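Local coordinates for protein LacI family transcription regulator (PDB 4O5A) that probably regulates transcription as a LacI-family DNA-binding protein, sensing a small effector through its periplasmic-binding-protein-like core, at residues A[273-276]-A[277-281]; A[291-294]-A[295-299]; A[89-92]-A[93-97]; A[300-304]-A[305-309]. All coordinates share one frame; numbering follows the deposited sequence.

Along the chain, contact 3 comes first, about two and a half turns within helix 88-99. Contact 1 follows far downstream, closing the loop between helix 258-271 and strand 280-284. Contact 2 then turns the chain from helix 288-292 into strand 298-301, and contact 4 carries it from that strand into helix 304-320. All four are local and in series; none nests in or crosses another. Contacts 1 and 2 touch, Ile281 lying against Ile297 on neighbouring strands of one sheet. Contacts 3 and 4, their centres about 9 Å apart, pack helix 88-99 against helix 304-320, with Ser97 probably hydrogen-bonded to Arg309. Contacts 2, 3 and, through Leu305, 4 reach the second subunit.

Contact 1: A[273-276]-A[277-281]; sequences VRVP and EDLSI
Arg274 and Asp278 clasp the neck of a cis-proline turn, the loop that returns the chain from helix 258-271 to strand 280-284 of the periplasmic-binding-protein-like fold. With a cis Val275-Pro276 peptide, the chain turns through roughly a right angle, and the hollow inside the bend is filled by carbonyl oxygens. Leu279 O is one of them: it pushes in under the bend, with Pro276 CA 3.2 Å from Leu279 O in a CA-H...O contact and Val275 CA making a second. Arg274 O is the other, taking the backbone N-H of Asp278 (N to O 2.8 Å) from above its carbonyl plane and that of Leu279 near the C=O line but bent at the hydrogen (132°).

On the inner flank Val273 CG1 settles against Leu279 CB at 3.7 Å, while Val275 CG2 meets Ile281 CD1 at 3.9 Å, the two side chains roughly perpendicular; Ala268 of helix 258-271 packs on this apolar patch. On the outer flank, in one of two modelled conformers of Arg274, Glu277 CB is a knob placed 3.6 Å over the centre of the Arg274 guanidinium. There a bend at chi3 (-63°) curls that guanidinium round to grip Asp278 side-on, NH2 to OD1 and NE to OD2. Asp278 OD2 is thus held twice from one face of the carboxylate, by Arg274 N at 3.0 Å and by Arg274 NE at 3.1 Å, the latter nearly straight (173°).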
loop_
_atom_site.group_PDB
_atom_site.type_symbol
_atom_site.label_atom_id
_atom_site.label_comp_id
_atom_site.label_asym_id
_atom_site.label_seq_id
_atom_site.Cartn_x
_atom_site.Cartn_y
_atom_site.Cartn_z
ATOM N N VAL A 273 27.226 10.157 -5.932
ATOM C CA VAL A 273 27.237 10.474 -4.513
ATOM C C VAL A 273 26.921 9.199 -3.738
ATOM O O VAL A 273 25.793 8.713 -3.765
ATOM C CB VAL A 273 26.208 11.563 -4.213
ATOM C CG1 VAL A 273 26.111 11.833 -2.714
ATOM C CG2 VAL A 273 26.578 12.836 -4.976
ATOM N N ARG A 274 27.928 8.653 -3.060
ATOM C CA ARG A 274 27.789 7.379 -2.345
ATOM C C ARG A 274 26.881 7.471 -1.127
ATOM O O ARG A 274 26.991 8.399 -0.328
ATOM C CB ARG A 274 29.163 6.872 -1.899
ATOM C CG ARG A 274 30.099 6.546 -3.058
ATOM C CD ARG A 274 31.477 6.217 -2.532
ATOM N NE ARG A 274 32.069 7.364 -1.842
ATOM C CZ ARG A 274 33.141 7.298 -1.058
ATOM N NH1 ARG A 274 33.741 6.134 -0.846
ATOM N NH2 ARG A 274 33.609 8.397 -0.478
ATOM N N VAL A 275 25.984 6.494 -0.986
ATOM C CA VAL A 275 25.170 6.355 0.224
ATOM C C VAL A 275 25.669 5.094 0.931
ATOM O O VAL A 275 25.616 4.013 0.356
ATOM C CB VAL A 275 23.678 6.212 -0.129
ATOM C CG1 VAL A 275 22.836 5.934 1.130
ATOM C CG2 VAL A 275 23.178 7.475 -0.833
ATOM N N PRO A 276 26.145 5.214 2.181
ATOM C CA PRO A 276 26.073 6.412 3.019
ATOM C C PRO A 276 27.385 7.202 3.093
ATOM O O PRO A 276 27.437 8.174 3.849
ATOM C CB PRO A 276 25.800 5.815 4.395
ATOM C CG PRO A 276 26.675 4.574 4.379
ATOM C CD PRO A 276 26.624 4.050 2.953
ATOM N N GLU A 277 28.420 6.796 2.359
ATOM C CA GLU A 277 29.742 7.433 2.521
ATOM C C GLU A 277 29.757 8.950 2.289
ATOM O O GLU A 277 30.467 9.689 2.987
ATOM C CB GLU A 277 30.795 6.754 1.638
ATOM C CG GLU A 277 31.119 5.330 2.053
ATOM C CD GLU A 277 30.204 4.300 1.420
ATOM O OE1 GLU A 277 29.124 4.677 0.893
ATOM O OE2 GLU A 277 30.570 3.103 1.446
ATOM N N ASP A 278 28.991 9.407 1.304
ATOM C CA ASP A 278 28.944 10.828 0.967
ATOM C C ASP A 278 27.635 11.460 1.433
ATOM O O ASP A 278 27.576 12.663 1.660
ATOM C CB ASP A 278 29.102 11.038 -0.551
ATOM C CG ASP A 278 30.448 10.562 -1.086
ATOM O OD1 ASP A 278 31.469 10.733 -0.389
ATOM O OD2 ASP A 278 30.486 10.030 -2.225
ATOM N N LEU A 279 26.592 10.642 1.573
ATOM C CA LEU A 279 25.244 11.116 1.877
ATOM C C LEU A 279 24.465 10.096 2.705
ATOM O O LEU A 279 24.308 8.950 2.283
ATOM C CB LEU A 279 24.467 11.397 0.574
ATOM C CG LEU A 279 22.977 11.721 0.740
ATOM C CD1 LEU A 279 22.779 13.109 1.341
ATOM C CD2 LEU A 279 22.244 11.613 -0.607
ATOM N N SER A 280 23.988 10.500 3.882
ATOM C CA SER A 280 23.095 9.652 4.667
ATOM C C SER A 280 21.649 9.956 4.318
ATOM O O SER A 280 21.306 11.105 4.035
ATOM C CB SER A 280 23.308 9.874 6.174
ATOM O OG SER A 280 24.498 9.252 6.620
ATOM N N ILE A 281 20.802 8.925 4.352
ATOM C CA ILE A 281 19.383 9.058 4.014
ATOM C C ILE A 281 18.516 8.392 5.076
ATOM O O ILE A 281 18.813 7.288 5.527
ATOM C CB ILE A 281 19.071 8.431 2.628
ATOM C CG1 ILE A 281 19.705 9.279 1.524
ATOM C CG2 ILE A 281 17.565 8.341 2.388
ATOM C CD1 ILE A 281 19.565 8.670 0.142
HETATM O O HOH W 1 27.008 9.979 5.719
#

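Contact 2: A[291-294]-A[295-299]; sequences VAAH and PPITA
The carbonyl oxygen of Ala293 is crowded by the two prolines that follow it, with Ala293 O 3.3 Å from Pro295 C, and 3.3 Å from Pro296 N and 3.5 Å from Pro296 CD. The approach to Pro296 N is not a hydrogen bond, since the proline nitrogen has no proton to give; the oxygen simply rests against the ring. Pro296 also reaches back to Val291 O, which lies 3.7 Å from Pro296 CG.

What folds the chain this tightly is the cis peptide between His294 and Pro295, which brings Ala293 CA within 4.6 Å of Pro296 CA. Inside the bend, Ala293 CB lies 3.8 Å from Ile297 CG1, a small apolar contact packed on Leu262 and the side chain of Glu265 from helix 258-271. The Ile297 branch gets there because CG1 stands beside its own backbone N (chi1 -61°). Glu265 OE1 also accepts from His294 N, tying the turn to that helix. On the subunit boundary, His294 packs on Ser266 of the second subunit, whose hydroxyl bonds Ala292 O.

The backbone angles loosely resemble a type VIb cis-proline turn, used here in the beta-alpha-beta crossover that joins parallel strands 280-284 and 298-301 through helix 288-292.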
loop_
_atom_site.group_PDB
_atom_site.type_symbol
_atom_site.label_atom_id
_atom_site.label_comp_id
_atom_site.label_asym_id
_atom_site.label_seq_id
_atom_site.Cartn_x
_atom_site.Cartn_y
_atom_site.Cartn_z
ATOM N N VAL A 291 13.801 -2.030 3.134
ATOM C CA VAL A 291 14.607 -3.220 3.374
ATOM C C VAL A 291 15.245 -3.684 2.067
ATOM O O VAL A 291 16.334 -4.259 2.056
ATOM C CB VAL A 291 13.737 -4.327 3.980
ATOM C CG1 VAL A 291 14.482 -5.646 4.074
ATOM C CG2 VAL A 291 13.260 -3.886 5.383
ATOM N N ALA A 292 14.556 -3.419 0.963
ATOM C CA ALA A 292 14.943 -3.932 -0.350
ATOM C C ALA A 292 15.872 -3.005 -1.109
ATOM O O ALA A 292 16.357 -3.368 -2.178
ATOM C CB ALA A 292 13.692 -4.205 -1.219
ATOM N N ALA A 293 16.093 -1.809 -0.574
ATOM C CA ALA A 293 16.840 -0.755 -1.283
ATOM C C ALA A 293 18.349 -1.017 -1.313
ATOM O O ALA A 293 18.843 -1.956 -0.685
ATOM C CB ALA A 293 16.570 0.599 -0.639
ATOM N N HIS A 294 19.075 -0.157 -2.028
ATOM C CA HIS A 294 20.524 -0.335 -2.234
ATOM C C HIS A 294 21.312 0.927 -1.881
ATOM O O HIS A 294 21.518 1.785 -2.735
ATOM C CB HIS A 294 20.781 -0.701 -3.703
ATOM C CG HIS A 294 22.221 -0.917 -4.023
ATOM N ND1 HIS A 294 23.025 -1.774 -3.300
ATOM C CD2 HIS A 294 23.010 -0.405 -5.003
ATOM C CE1 HIS A 294 24.244 -1.769 -3.810
ATOM N NE2 HIS A 294 24.257 -0.946 -4.848
ATOM N N PRO A 295 21.769 1.058 -0.628
ATOM C CA PRO A 295 21.654 0.125 0.497
ATOM C C PRO A 295 20.313 0.268 1.216
ATOM O O PRO A 295 19.568 1.232 0.977
ATOM C CB PRO A 295 22.788 0.580 1.416
ATOM C CG PRO A 295 22.840 2.069 1.197
ATOM C CD PRO A 295 22.619 2.217 -0.284
ATOM N N PRO A 296 19.997 -0.691 2.085
ATOM C CA PRO A 296 18.755 -0.572 2.861
ATOM C C PRO A 296 18.691 0.744 3.651
ATOM O O PRO A 296 19.695 1.246 4.174
ATOM C CB PRO A 296 18.815 -1.779 3.793
ATOM C CG PRO A 296 19.621 -2.790 3.021
ATOM C CD PRO A 296 20.688 -1.966 2.332
ATOM N N ILE A 297 17.484 1.299 3.723
ATOM C CA ILE A 297 17.285 2.670 4.175
ATOM C C ILE A 297 16.799 2.742 5.631
ATOM O O ILE A 297 15.778 2.142 6.002
ATOM C CB ILE A 297 16.302 3.405 3.235
ATOM C CG1 ILE A 297 16.870 3.460 1.797
ATOM C CG2 ILE A 297 16.011 4.818 3.741
ATOM C CD1 ILE A 297 15.919 4.098 0.780
ATOM N N THR A 298 17.547 3.497 6.433
ATOM C CA THR A 298 17.221 3.770 7.834
ATOM C C THR A 298 15.867 4.475 7.896
ATOM O O THR A 298 15.608 5.404 7.125
ATOM C CB THR A 298 18.291 4.672 8.432
ATOM O OG1 THR A 298 19.504 3.921 8.569
ATOM C CG2 THR A 298 17.856 5.200 9.791
ATOM N N ALA A 299 14.983 4.039 8.794
ATOM C CA ALA A 299 13.610 4.534 8.762
ATOM C C ALA A 299 13.062 4.792 10.158
ATOM O O ALA A 299 13.346 4.046 11.080
ATOM C CB ALA A 299 12.715 3.540 8.081
#

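Contact 3: A[89-92]-A[93-97]; sequences MRLI and SGLGS
Met89 to Ile92 and Ser93 to Gly96 pair as successive turns of helix 88-99, each carbonyl receiving the amide four residues on. The four bonds are even: the tightest is Leu95 N to Leu91 O at 2.8 Å and 170°, and the other three lie at 2.9 to 3.0 Å.

Ser93 turns its hydroxyl beside its own backbone N (chi1 -73°), which lays OG alongside the preceding turn, and a weak second bond runs from Ser93 OG to Met89 O at 3.4 Å. Ser97, turned the other way at chi1 (79°), bonds the carbonyl three residues back, Ser97 OG to Gly94 O at 2.9 Å. Leu95 CD1 leans over Leu91 CG at 4.3 Å, and Leu95 goes on to meet Ala312 and Met315 of helix 304-320. Another flank serves the dimer: Met89, present as selenomethionine, packs on Met89 of the second subunit, and Ile92 on Met110 of that subunit. Arg90 reaches out to Asp286 O instead, with a bound glycerol about 3 Å from its side chain.

The main-chain amides of Ser93 to Gly96 are all satisfied within the helix. The polar reach to helix 304-320 comes from Ser97 OG, which gives its proton to Gly94 O and probably also accepts from Arg309 NH1.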
loop_
_atom_site.group_PDB
_atom_site.type_symbol
_atom_site.label_atom_id
_atom_site.label_comp_id
_atom_site.label_asym_id
_atom_site.label_seq_id
_atom_site.Cartn_x
_atom_site.Cartn_y
_atom_site.Cartn_z
HETATM N N MSE A 89 -3.760 0.815 4.655
HETATM C CA MSE A 89 -4.046 -0.626 4.695
HETATM C C MSE A 89 -3.645 -1.210 6.044
HETATM O O MSE A 89 -4.366 -2.009 6.622
HETATM C CB MSE A 89 -3.352 -1.391 3.561
HETATM C CG MSE A 89 -4.198 -1.599 2.321
HETATM SE SE MSE A 89 -6.110 -1.858 2.621
HETATM C CE MSE A 89 -6.045 -3.742 3.143
ATOM N N ARG A 90 -2.498 -0.793 6.559
ATOM C CA ARG A 90 -2.057 -1.305 7.854
ATOM C C ARG A 90 -2.968 -0.832 8.959
ATOM O O ARG A 90 -3.255 -1.580 9.894
ATOM C CB ARG A 90 -0.632 -0.867 8.164
ATOM C CG ARG A 90 0.433 -1.596 7.399
ATOM C CD ARG A 90 1.784 -0.997 7.719
ATOM N NE ARG A 90 2.635 -0.995 6.542
ATOM C CZ ARG A 90 3.741 -0.269 6.404
ATOM N NH1 ARG A 90 4.147 0.535 7.375
ATOM N NH2 ARG A 90 4.436 -0.351 5.285
ATOM N N LEU A 91 -3.418 0.417 8.872
ATOM C CA LEU A 91 -4.355 0.936 9.865
ATOM C C LEU A 91 -5.637 0.120 9.868
ATOM O O LEU A 91 -6.170 -0.229 10.930
ATOM C CB LEU A 91 -4.682 2.405 9.580
ATOM C CG LEU A 91 -5.351 3.115 10.757
ATOM C CD1 LEU A 91 -4.324 3.340 11.867
ATOM C CD2 LEU A 91 -5.985 4.427 10.321
ATOM N N ILE A 92 -6.140 -0.179 8.676
ATOM C CA ILE A 92 -7.383 -0.931 8.564
ATOM C C ILE A 92 -7.237 -2.357 9.113
ATOM O O ILE A 92 -8.174 -2.877 9.738
ATOM C CB ILE A 92 -7.915 -0.914 7.109
ATOM C CG1 ILE A 92 -8.453 0.483 6.793
ATOM C CG2 ILE A 92 -9.020 -1.936 6.909
ATOM C CD1 ILE A 92 -8.903 0.650 5.361
ATOM N N SER A 93 -6.088 -2.986 8.883
ATOM C CA SER A 93 -5.793 -4.290 9.492
ATOM C C SER A 93 -5.811 -4.236 11.028
ATOM O O SER A 93 -6.376 -5.116 11.679
ATOM C CB SER A 93 -4.447 -4.835 9.022
ATOM O OG SER A 93 -4.532 -5.283 7.688
ATOM N N GLY A 94 -5.175 -3.218 11.599
ATOM C CA GLY A 94 -5.180 -3.042 13.041
ATOM C C GLY A 94 -6.579 -2.771 13.568
ATOM O O GLY A 94 -7.000 -3.359 14.579
ATOM N N LEU A 95 -7.306 -1.868 12.914
ATOM C CA LEU A 95 -8.685 -1.593 13.315
ATOM C C LEU A 95 -9.491 -2.886 13.330
ATOM O O LEU A 95 -10.144 -3.208 14.324
ATOM C CB LEU A 95 -9.360 -0.611 12.340
ATOM C CG LEU A 95 -9.036 0.881 12.440
ATOM C CD1 LEU A 95 -9.395 1.572 11.126
ATOM C CD2 LEU A 95 -9.798 1.537 13.590
ATOM N N GLY A 96 -9.427 -3.631 12.233
ATOM C CA GLY A 96 -10.155 -4.881 12.121
ATOM C C GLY A 96 -9.808 -5.901 13.188
ATOM O O GLY A 96 -10.682 -6.650 13.622
ATOM N N SER A 97 -8.552 -5.927 13.639
ATOM C CA SER A 97 -8.141 -6.916 14.631
ATOM C C SER A 97 -8.892 -6.688 15.929
ATOM O O SER A 97 -9.134 -7.627 16.682
ATOM C CB SER A 97 -6.621 -6.916 14.859
ATOM O OG SER A 97 -6.180 -5.863 15.700
#

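Contact 4: A[300-304]-A[305-309]; sequences LSRNI and LESGR. With SO4 (sulfate ion), chain E.
Asn303 swings its CG opposite the backbone N (chi1 -170°), and this folds the amide forward over the first turn of helix 304-320, beside Glu306. As N-cap, Asn303 accepts there: Glu306 N reaches Asn303 OD1 at 3.1 Å, coming in from well above the plane of the side-chain carbonyl. The same amide lies against Glu306 CB, which is 3.3 Å from Asn303 OD1 and 3.4 Å from Asn303 ND2.

The main-chain oxygen of Asn303 is held twice by one residue, by Ser307 N at 3.0 Å and by the hydroxyl, Ser307 OG, at 3.1 Å. The hydroxyl can join because it is turned beside its own backbone N (chi1 -79°). Behind the cap, Ile304 CG1 sits over one face of the Arg302 guanidinium, near its rim; Arg302 pairs with Glu329.

Arg309, extended from CG to NE, presents its guanidinium edge to a sulfate, probably from the crystallisation liquor. Arg309 NE meets O3 of the sulfate at 2.9 Å and Arg309 NH2 meets O4 at 3.0 Å, while Gln313 adds a further bond to the ion. Glu101 also pairs with NH2, so the positive charge of Arg309 is probably shared between a carboxylate of the protein and a captured anion.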
loop_
_atom_site.group_PDB
_atom_site.type_symbol
_atom_site.label_atom_id
_atom_site.label_comp_id
_atom_site.label_asym_id
_atom_site.label_seq_id
_atom_site.Cartn_x
_atom_site.Cartn_y
_atom_site.Cartn_z
ATOM N N LEU A 300 12.243 5.829 10.262
ATOM C CA LEU A 300 11.472 6.087 11.474
ATOM C C LEU A 300 10.192 5.297 11.273
ATOM O O LEU A 300 9.399 5.596 10.372
ATOM C CB LEU A 300 11.209 7.590 11.593
ATOM C CG LEU A 300 10.725 8.153 12.929
ATOM C CD1 LEU A 300 9.337 7.637 13.247
ATOM C CD2 LEU A 300 11.711 7.812 14.049
ATOM N N SER A 301 10.012 4.253 12.074
ATOM C CA SER A 301 8.918 3.318 11.867
ATOM C C SER A 301 7.817 3.586 12.885
ATOM O O SER A 301 8.078 3.584 14.078
ATOM C CB SER A 301 9.430 1.887 12.048
ATOM O OG SER A 301 8.364 0.948 11.974
ATOM N N ARG A 302 6.600 3.828 12.408
ATOM C CA ARG A 302 5.444 3.970 13.300
ATOM C C ARG A 302 4.759 2.621 13.409
ATOM O O ARG A 302 4.710 1.858 12.442
ATOM C CB ARG A 302 4.449 5.007 12.764
ATOM C CG ARG A 302 4.682 6.428 13.261
ATOM C CD ARG A 302 3.663 7.418 12.673
ATOM N NE ARG A 302 2.280 7.116 13.049
ATOM C CZ ARG A 302 1.303 6.887 12.177
ATOM N NH1 ARG A 302 1.555 6.930 10.876
ATOM N NH2 ARG A 302 0.075 6.616 12.605
ATOM N N ASN A 303 4.235 2.318 14.587
ATOM C CA ASN A 303 3.549 1.058 14.783
ATOM C C ASN A 303 2.092 1.234 14.368
ATOM O O ASN A 303 1.213 1.396 15.217
ATOM C CB ASN A 303 3.650 0.620 16.244
ATOM C CG ASN A 303 3.161 -0.798 16.468
ATOM O OD1 ASN A 303 2.488 -1.389 15.612
ATOM N ND2 ASN A 303 3.479 -1.347 17.637
ATOM N N ILE A 304 1.852 1.215 13.058
ATOM C CA ILE A 304 0.529 1.501 12.512
ATOM C C ILE A 304 -0.496 0.428 12.848
ATOM O O ILE A 304 -1.662 0.737 13.085
ATOM C CB ILE A 304 0.593 1.646 10.993
ATOM C CG1 ILE A 304 1.632 2.705 10.624
ATOM C CG2 ILE A 304 -0.779 2.036 10.446
ATOM C CD1 ILE A 304 2.078 2.628 9.164
ATOM N N LEU A 305 -0.071 -0.833 12.839
ATOM C CA LEU A 305 -0.962 -1.929 13.221
ATOM C C LEU A 305 -1.528 -1.702 14.614
ATOM O O LEU A 305 -2.750 -1.682 14.796
ATOM C CB LEU A 305 -0.237 -3.273 13.179
ATOM C CG LEU A 305 -0.110 -3.991 11.838
ATOM C CD1 LEU A 305 0.783 -5.214 11.999
ATOM C CD2 LEU A 305 -1.495 -4.399 11.356
ATOM N N GLU A 306 -0.651 -1.509 15.595
ATOM C CA GLU A 306 -1.090 -1.286 16.966
ATOM C C GLU A 306 -1.861 0.029 17.109
ATOM O O GLU A 306 -2.745 0.140 17.959
ATOM C CB GLU A 306 0.107 -1.340 17.921
ATOM C CG GLU A 306 -0.262 -1.292 19.389
ATOM C CD GLU A 306 -1.299 -2.334 19.775
ATOM O OE1 GLU A 306 -1.206 -3.488 19.293
ATOM O OE2 GLU A 306 -2.207 -1.993 20.569
ATOM N N SER A 307 -1.533 1.023 16.283
ATOM C CA SER A 307 -2.269 2.291 16.320
ATOM C C SER A 307 -3.718 2.048 15.922
ATOM O O SER A 307 -4.660 2.562 16.545
ATOM C CB SER A 307 -1.643 3.316 15.372
ATOM O OG SER A 307 -0.498 3.902 15.967
ATOM N N GLY A 308 -3.886 1.244 14.886
ATOM C CA GLY A 308 -5.208 0.919 14.386
ATOM C C GLY A 308 -5.982 0.175 15.437
ATOM O O GLY A 308 -7.158 0.437 15.647
ATOM N N ARG A 309 -5.321 -0.767 16.098
ATOM C CA ARG A 309 -5.971 -1.573 17.116
ATOM C C ARG A 309 -6.411 -0.694 18.285
ATOM O O ARG A 309 -7.532 -0.805 18.771
ATOM C CB ARG A 309 -5.017 -2.673 17.574
ATOM C CG ARG A 309 -5.616 -3.644 18.535
ATOM C CD ARG A 309 -4.688 -4.837 18.731
ATOM N NE ARG A 309 -5.143 -5.625 19.860
ATOM C CZ ARG A 309 -6.173 -6.458 19.821
ATOM N NH1 ARG A 309 -6.862 -6.621 18.700
ATOM N NH2 ARG A 309 -6.517 -7.120 20.911
HETATM S S SO4 E . -4.212 -5.397 23.517
HETATM O O1 SO4 E . -3.031 -5.387 24.372
HETATM O O2 SO4 E . -5.345 -4.827 24.240
HETATM O O3 SO4 E . -3.937 -4.640 22.300
HETATM O O4 SO4 E . -4.524 -6.775 23.162
#